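Local structure of PrgZ (4FAJ) at residues Lys340-Ala345 with Gln393-Trp398; Glu329-Leu333 with Lys409-Leu413. The protein binds the peptide sex pheromone cCF10 as a membrane-anchored extracellular receptor of Enterococcus faecalis, and probably serves peptide import as a solute-binding protein. The contacts are given in a common frame with arbitrary orientation. Numbering follows the deposited sequence.

Interaction 1: residues Lys340-Ala345 with Gln393-Trp398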
loop_
_atom_site.group_PDB
_atom_site.type_symbol
_atom_site.label_atom_id
_atom_site.label_comp_id
_atom_site.label_asym_id
_atom_site.label_seq_id
_atom_site.Cartn_x
_atom_site.Cartn_y
_atom_site.Cartn_z
ATOM N N LYS A 340 11.554 -4.728 22.433
ATOM C CA LYS A 340 12.656 -3.767 22.397
ATOM C C LYS A 340 13.978 -4.438 22.056
ATOM O O LYS A 340 14.789 -3.863 21.332
ATOM C CB LYS A 340 12.754 -3.014 23.728
ATOM C CG LYS A 340 11.574 -2.100 23.958
ATOM C CD LYS A 340 11.669 -1.394 25.312
ATOM C CE LYS A 340 10.557 -0.366 25.468
ATOM N NZ LYS A 340 10.536 0.200 26.851
ATOM N N ALA A 341 14.193 -5.654 22.558
ATOM C CA ALA A 341 15.383 -6.426 22.173
ATOM C C ALA A 341 15.419 -6.658 20.662
ATOM O O ALA A 341 16.460 -6.504 20.040
ATOM C CB ALA A 341 15.435 -7.749 22.910
ATOM N N ILE A 342 14.277 -7.019 20.087
ATOM C CA ILE A 342 14.180 -7.257 18.641
ATOM C C ILE A 342 14.549 -5.976 17.883
ATOM O O ILE A 342 15.395 -6.002 16.972
ATOM C CB ILE A 342 12.768 -7.766 18.238
ATOM C CG1 ILE A 342 12.538 -9.186 18.783
ATOM C CG2 ILE A 342 12.575 -7.752 16.719
ATOM C CD1 ILE A 342 11.081 -9.659 18.644
ATOM N N ASN A 343 13.950 -4.857 18.286
ATOM C CA ASN A 343 14.238 -3.570 17.657
ATOM C C ASN A 343 15.730 -3.218 17.691
ATOM O O ASN A 343 16.312 -2.885 16.664
ATOM C CB ASN A 343 13.449 -2.440 18.317
ATOM C CG ASN A 343 13.837 -1.084 17.784
ATOM O OD1 ASN A 343 13.652 -0.799 16.599
ATOM N ND2 ASN A 343 14.412 -0.252 18.641
ATOM N N TYR A 344 16.343 -3.282 18.867
ATOM C CA TYR A 344 17.756 -2.898 18.997
ATOM C C TYR A 344 18.716 -3.856 18.280
ATOM O O TYR A 344 19.847 -3.473 17.939
ATOM C CB TYR A 344 18.150 -2.748 20.467
ATOM C CG TYR A 344 17.683 -1.450 21.078
ATOM C CD1 TYR A 344 18.180 -0.234 20.631
ATOM C CD2 TYR A 344 16.739 -1.435 22.098
ATOM C CE1 TYR A 344 17.767 0.957 21.192
ATOM C CE2 TYR A 344 16.313 -0.249 22.663
ATOM C CZ TYR A 344 16.824 0.947 22.200
ATOM O OH TYR A 344 16.395 2.132 22.760
ATOM N N ALA A 345 18.270 -5.090 18.049
ATOM C CA ALA A 345 19.116 -6.098 17.425
ATOM C C ALA A 345 19.257 -5.947 15.906
ATOM O O ALA A 345 20.160 -6.551 15.320
ATOM C CB ALA A 345 18.605 -7.497 17.758
ATOM N N GLN A 393 22.486 -3.072 23.929
ATOM C CA GLN A 393 21.146 -2.859 24.517
ATOM C C GLN A 393 20.166 -3.996 24.171
ATOM O O GLN A 393 19.347 -4.382 24.999
ATOM C CB GLN A 393 20.549 -1.496 24.115
ATOM C CG GLN A 393 21.106 -0.299 24.914
ATOM C CD GLN A 393 20.888 -0.419 26.411
ATOM O OE1 GLN A 393 19.999 -1.142 26.880
ATOM N NE2 GLN A 393 21.714 0.285 27.179
ATOM N N ALA A 394 20.266 -4.527 22.958
ATOM C CA ALA A 394 19.484 -5.692 22.545
ATOM C C ALA A 394 19.725 -6.849 23.497
ATOM O O ALA A 394 18.783 -7.434 24.018
ATOM C CB ALA A 394 19.840 -6.104 21.117
ATOM N N GLU A 395 20.996 -7.155 23.726
ATOM C CA GLU A 395 21.402 -8.250 24.612
ATOM C C GLU A 395 20.873 -8.028 26.020
ATOM O O GLU A 395 20.390 -8.950 26.672
ATOM C CB GLU A 395 22.927 -8.374 24.643
ATOM C CG GLU A 395 23.541 -8.817 23.308
ATOM C CD GLU A 395 25.066 -8.917 23.352
ATOM O OE1 GLU A 395 25.697 -8.214 24.172
ATOM O OE2 GLU A 395 25.626 -9.693 22.555
ATOM N N GLU A 396 20.946 -6.790 26.487
ATOM C CA GLU A 396 20.487 -6.471 27.822
ATOM C C GLU A 396 18.973 -6.488 27.999
ATOM O O GLU A 396 18.485 -6.910 29.047
ATOM C CB GLU A 396 21.059 -5.131 28.258
ATOM C CG GLU A 396 22.577 -5.190 28.383
ATOM C CD GLU A 396 23.114 -4.237 29.406
ATOM O OE1 GLU A 396 22.375 -3.316 29.812
ATOM O OE2 GLU A 396 24.279 -4.416 29.809
ATOM N N TYR A 397 18.221 -6.030 27.000
ATOM C CA TYR A 397 16.763 -6.122 27.065
ATOM C C TYR A 397 16.319 -7.593 27.038
ATOM O O TYR A 397 15.344 -7.968 27.690
ATOM C CB TYR A 397 16.097 -5.350 25.923
ATOM C CG TYR A 397 15.811 -3.897 26.260
ATOM C CD1 TYR A 397 14.786 -3.556 27.135
ATOM C CD2 TYR A 397 16.558 -2.874 25.701
ATOM C CE1 TYR A 397 14.505 -2.232 27.441
ATOM C CE2 TYR A 397 16.287 -1.538 25.997
ATOM C CZ TYR A 397 15.269 -1.224 26.863
ATOM O OH TYR A 397 15.017 0.099 27.144
ATOM N N TRP A 398 17.048 -8.409 26.288
ATOM C CA TRP A 398 16.774 -9.841 26.216
ATOM C C TRP A 398 17.022 -10.508 27.574
ATOM O O TRP A 398 16.195 -11.284 28.033
ATOM C CB TRP A 398 17.622 -10.485 25.117
ATOM C CG TRP A 398 17.434 -11.965 24.953
ATOM C CD1 TRP A 398 18.389 -12.931 25.108
ATOM C CD2 TRP A 398 16.224 -12.652 24.599
ATOM N NE1 TRP A 398 17.850 -14.171 24.869
ATOM C CE2 TRP A 398 16.524 -14.033 24.561
ATOM C CE3 TRP A 398 14.921 -12.237 24.313
ATOM C CZ2 TRP A 398 15.563 -15.003 24.246
ATOM C CZ3 TRP A 398 13.961 -13.206 23.998
ATOM C CH2 TRP A 398 14.292 -14.571 23.968
HETATM O O HOH W 1 14.858 1.777 25.153
#

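Interaction 2: residues Glu329-Leu333 with Lys409-Leu413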
loop_
_atom_site.group_PDB
_atom_site.type_symbol
_atom_site.label_atom_id
_atom_site.label_comp_id
_atom_site.label_asym_id
_atom_site.label_seq_id
_atom_site.Cartn_x
_atom_site.Cartn_y
_atom_site.Cartn_z
ATOM N N GLU A 329 -1.782 -14.270 22.463
ATOM C CA GLU A 329 -1.521 -15.643 22.022
ATOM C C GLU A 329 -0.035 -15.972 22.139
ATOM O O GLU A 329 0.323 -17.048 22.615
ATOM C CB GLU A 329 -1.988 -15.878 20.575
ATOM C CG GLU A 329 -3.478 -15.596 20.299
ATOM C CD GLU A 329 -4.440 -16.409 21.167
ATOM O OE1 GLU A 329 -4.070 -17.507 21.648
ATOM O OE2 GLU A 329 -5.587 -15.945 21.358
ATOM N N ASN A 330 0.829 -15.047 21.721
ATOM C CA ASN A 330 2.266 -15.257 21.830
ATOM C C ASN A 330 2.825 -14.588 23.081
ATOM O O ASN A 330 2.794 -13.360 23.218
ATOM C CB ASN A 330 2.990 -14.764 20.580
ATOM C CG ASN A 330 4.452 -15.175 20.559
ATOM O OD1 ASN A 330 5.299 -14.522 21.159
ATOM N ND2 ASN A 330 4.751 -16.271 19.871
ATOM N N LYS A 331 3.367 -15.410 23.972
ATOM C CA LYS A 331 3.833 -14.953 25.271
ATOM C C LYS A 331 5.104 -14.118 25.172
ATOM O O LYS A 331 5.269 -13.161 25.928
ATOM C CB LYS A 331 4.052 -16.149 26.203
ATOM C CG LYS A 331 2.812 -17.026 26.383
ATOM C CD LYS A 331 1.575 -16.186 26.708
ATOM C CE LYS A 331 0.519 -16.989 27.446
ATOM N NZ LYS A 331 -0.531 -16.078 27.989
ATOM N N LEU A 332 5.990 -14.472 24.241
ATOM C CA LEU A 332 7.202 -13.694 24.011
ATOM C C LEU A 332 6.887 -12.268 23.524
ATOM O O LEU A 332 7.383 -11.298 24.089
ATOM C CB LEU A 332 8.125 -14.391 23.006
ATOM C CG LEU A 332 9.033 -15.513 23.521
ATOM C CD1 LEU A 332 9.720 -16.203 22.351
ATOM C CD2 LEU A 332 10.076 -14.977 24.491
ATOM N N LEU A 333 6.059 -12.139 22.489
ATOM C CA LEU A 333 5.837 -10.822 21.858
ATOM C C LEU A 333 4.910 -9.920 22.665
ATOM O O LEU A 333 4.835 -8.721 22.418
ATOM C CB LEU A 333 5.328 -10.983 20.422
ATOM C CG LEU A 333 6.360 -11.606 19.473
ATOM C CD1 LEU A 333 5.797 -11.758 18.082
ATOM C CD2 LEU A 333 7.659 -10.781 19.455
ATOM N N LYS A 409 8.736 -23.493 28.134
ATOM C CA LYS A 409 7.590 -23.492 27.218
ATOM C C LYS A 409 8.012 -23.352 25.756
ATOM O O LYS A 409 7.853 -24.288 24.967
ATOM C CB LYS A 409 6.630 -22.353 27.604
ATOM C CG LYS A 409 5.506 -22.049 26.598
ATOM C CD LYS A 409 4.720 -20.784 26.977
ATOM C CE LYS A 409 5.561 -19.497 26.861
ATOM N NZ LYS A 409 6.138 -19.290 25.501
ATOM N N ASN A 410 8.547 -22.186 25.398
ATOM C CA ASN A 410 8.883 -21.904 24.002
ATOM C C ASN A 410 9.825 -20.704 23.876
ATOM O O ASN A 410 9.493 -19.596 24.303
ATOM C CB ASN A 410 7.600 -21.660 23.185
ATOM C CG ASN A 410 7.556 -22.475 21.905
ATOM O OD1 ASN A 410 8.499 -22.463 21.111
ATOM N ND2 ASN A 410 6.454 -23.192 21.699
ATOM N N THR A 411 11.004 -20.946 23.311
ATOM C CA THR A 411 11.974 -19.891 23.030
ATOM C C THR A 411 12.206 -19.865 21.529
ATOM O O THR A 411 13.327 -20.071 21.049
ATOM C CB THR A 411 13.291 -20.131 23.773
ATOM O OG1 THR A 411 13.754 -21.463 23.508
ATOM C CG2 THR A 411 13.077 -19.972 25.252
ATOM N N SER A 412 11.116 -19.618 20.805
ATOM C CA SER A 412 11.097 -19.707 19.354
ATOM C C SER A 412 10.088 -18.729 18.746
ATOM O O SER A 412 8.984 -18.550 19.272
ATOM C CB SER A 412 10.753 -21.138 18.933
ATOM O OG SER A 412 10.319 -21.187 17.590
ATOM N N LEU A 413 10.478 -18.113 17.631
ATOM C CA LEU A 413 9.613 -17.195 16.902
ATOM C C LEU A 413 9.658 -17.508 15.416
ATOM O O LEU A 413 10.733 -17.648 14.840
ATOM C CB LEU A 413 10.048 -15.751 17.130
ATOM C CG LEU A 413 9.857 -15.195 18.536
ATOM C CD1 LEU A 413 10.418 -13.790 18.612
ATOM C CD2 LEU A 413 8.388 -15.216 18.944
#

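Interaction 1: residues Lys340-Ala345 with Gln393-Trp398
Small side chains let helix backbones come close, and here alanines stand at the closest point while tyrosines pack on one flank. The axes of segments 340-345 and 393-398 run at 166° and approach to 7.7 Å, with Ala-341 and Ala-394 nearest, their CA atoms 4.2 Å apart. Ala-341 CB, 3.5 Å from Ala-394 O, lies in van der Waals contact with the backbone of the facing helix. Tyr-397 has the largest area buried here. Lys-340 CB makes a CH-pi contact with its ring, 4.0 Å from the centroid, while the Tyr-344 ring lies nearly parallel (8°) but slid aside, the centroids 5.7 Å apart. One water joins the two hydroxyls, 2.9 Å from Tyr-344 OH and 2.6 Å from Tyr-397 OH. Tyr-344 CB in turn packs on Ala-394 CB at 3.8 Å. With no direct hydrogen bond across, this is a close-packed antiparallel helix pair with alanines at its centre, within a family 5 solute-binding protein.

Interaction 2: residues Glu329-Leu333 with Lys409-Leu413
Residues 329-333 pass from a loop into a short, weakly bonded helical turn, whereas 409-411 are irregular loop that leads into strand 412-418. The two backbones stay well apart: the nearest CA atoms, those of Leu-332 and Thr-411, are separated by 7.9 Å, and no hydrogen bond crosses the gap. The turn has its own polar closure. Asn-330 occupies the N-cap position, its OD1 accepting from Leu-333 N at 2.8 Å, which ties the first turn together.

Side chains fill the space between. Leu-332 and Leu-413 bury the largest areas, and both CA-to-CB bonds point across the interface. Leu-332 CD1 lies 3.8 Å from Leu-413 CD2 and also 3.9 Å from both Asn-410 O and Ser-412 O, so that one methyl rests against backbone as well as side chain. Leu-333 adds a looser contact, its CD2 4.2 Å from Leu-413 CD1, and the capping oxygen Asn-330 OD1 is 3.9 Å from Leu-413 CD2. Towards the exposed margin the two lysines meet through their aliphatic portions, Lys-331 CG to Lys-409 CE at 3.7 Å. Leu-413 is held on its strand by backbone hydrogen bonds to Lys-442 and Thr-444, and its side chain also touches Leu-464.

The chemistry is thus divided: the turn is closed by its own cap and the strand is bonded to its neighbour, 442-448, while the join between them is largely apolar van der Waals packing, at the cost of covering two backbone polar atoms, Asn-410 O and Ser-412 N, that have no partner in the model.

Overall arrangement
The two contacts, each joining parts distant in sequence, show how such contacts merge into one packed region. Their centres lie about 16 Å apart, each about 29 Å from the centre of the chain and away from the zinc sites. In sequence the order is 329-333, 340-345, 393-398, 409-413, so interaction 2 brackets interaction 1: helix 331-334 is followed by helix 336-345, and helix 391-402 by strand 412-418 of the seven-stranded mixed sheet. Ile-342, whose CA-to-CB bond points away from 393-398, places CD1 3.7 Å from Leu-333 CD2 and 4.2 Å from Leu-413 CD1, and Trp-398 CH2 lies 4.3 Å from Leu-332 CD2. Together these join the helix pair to the strand's beginning.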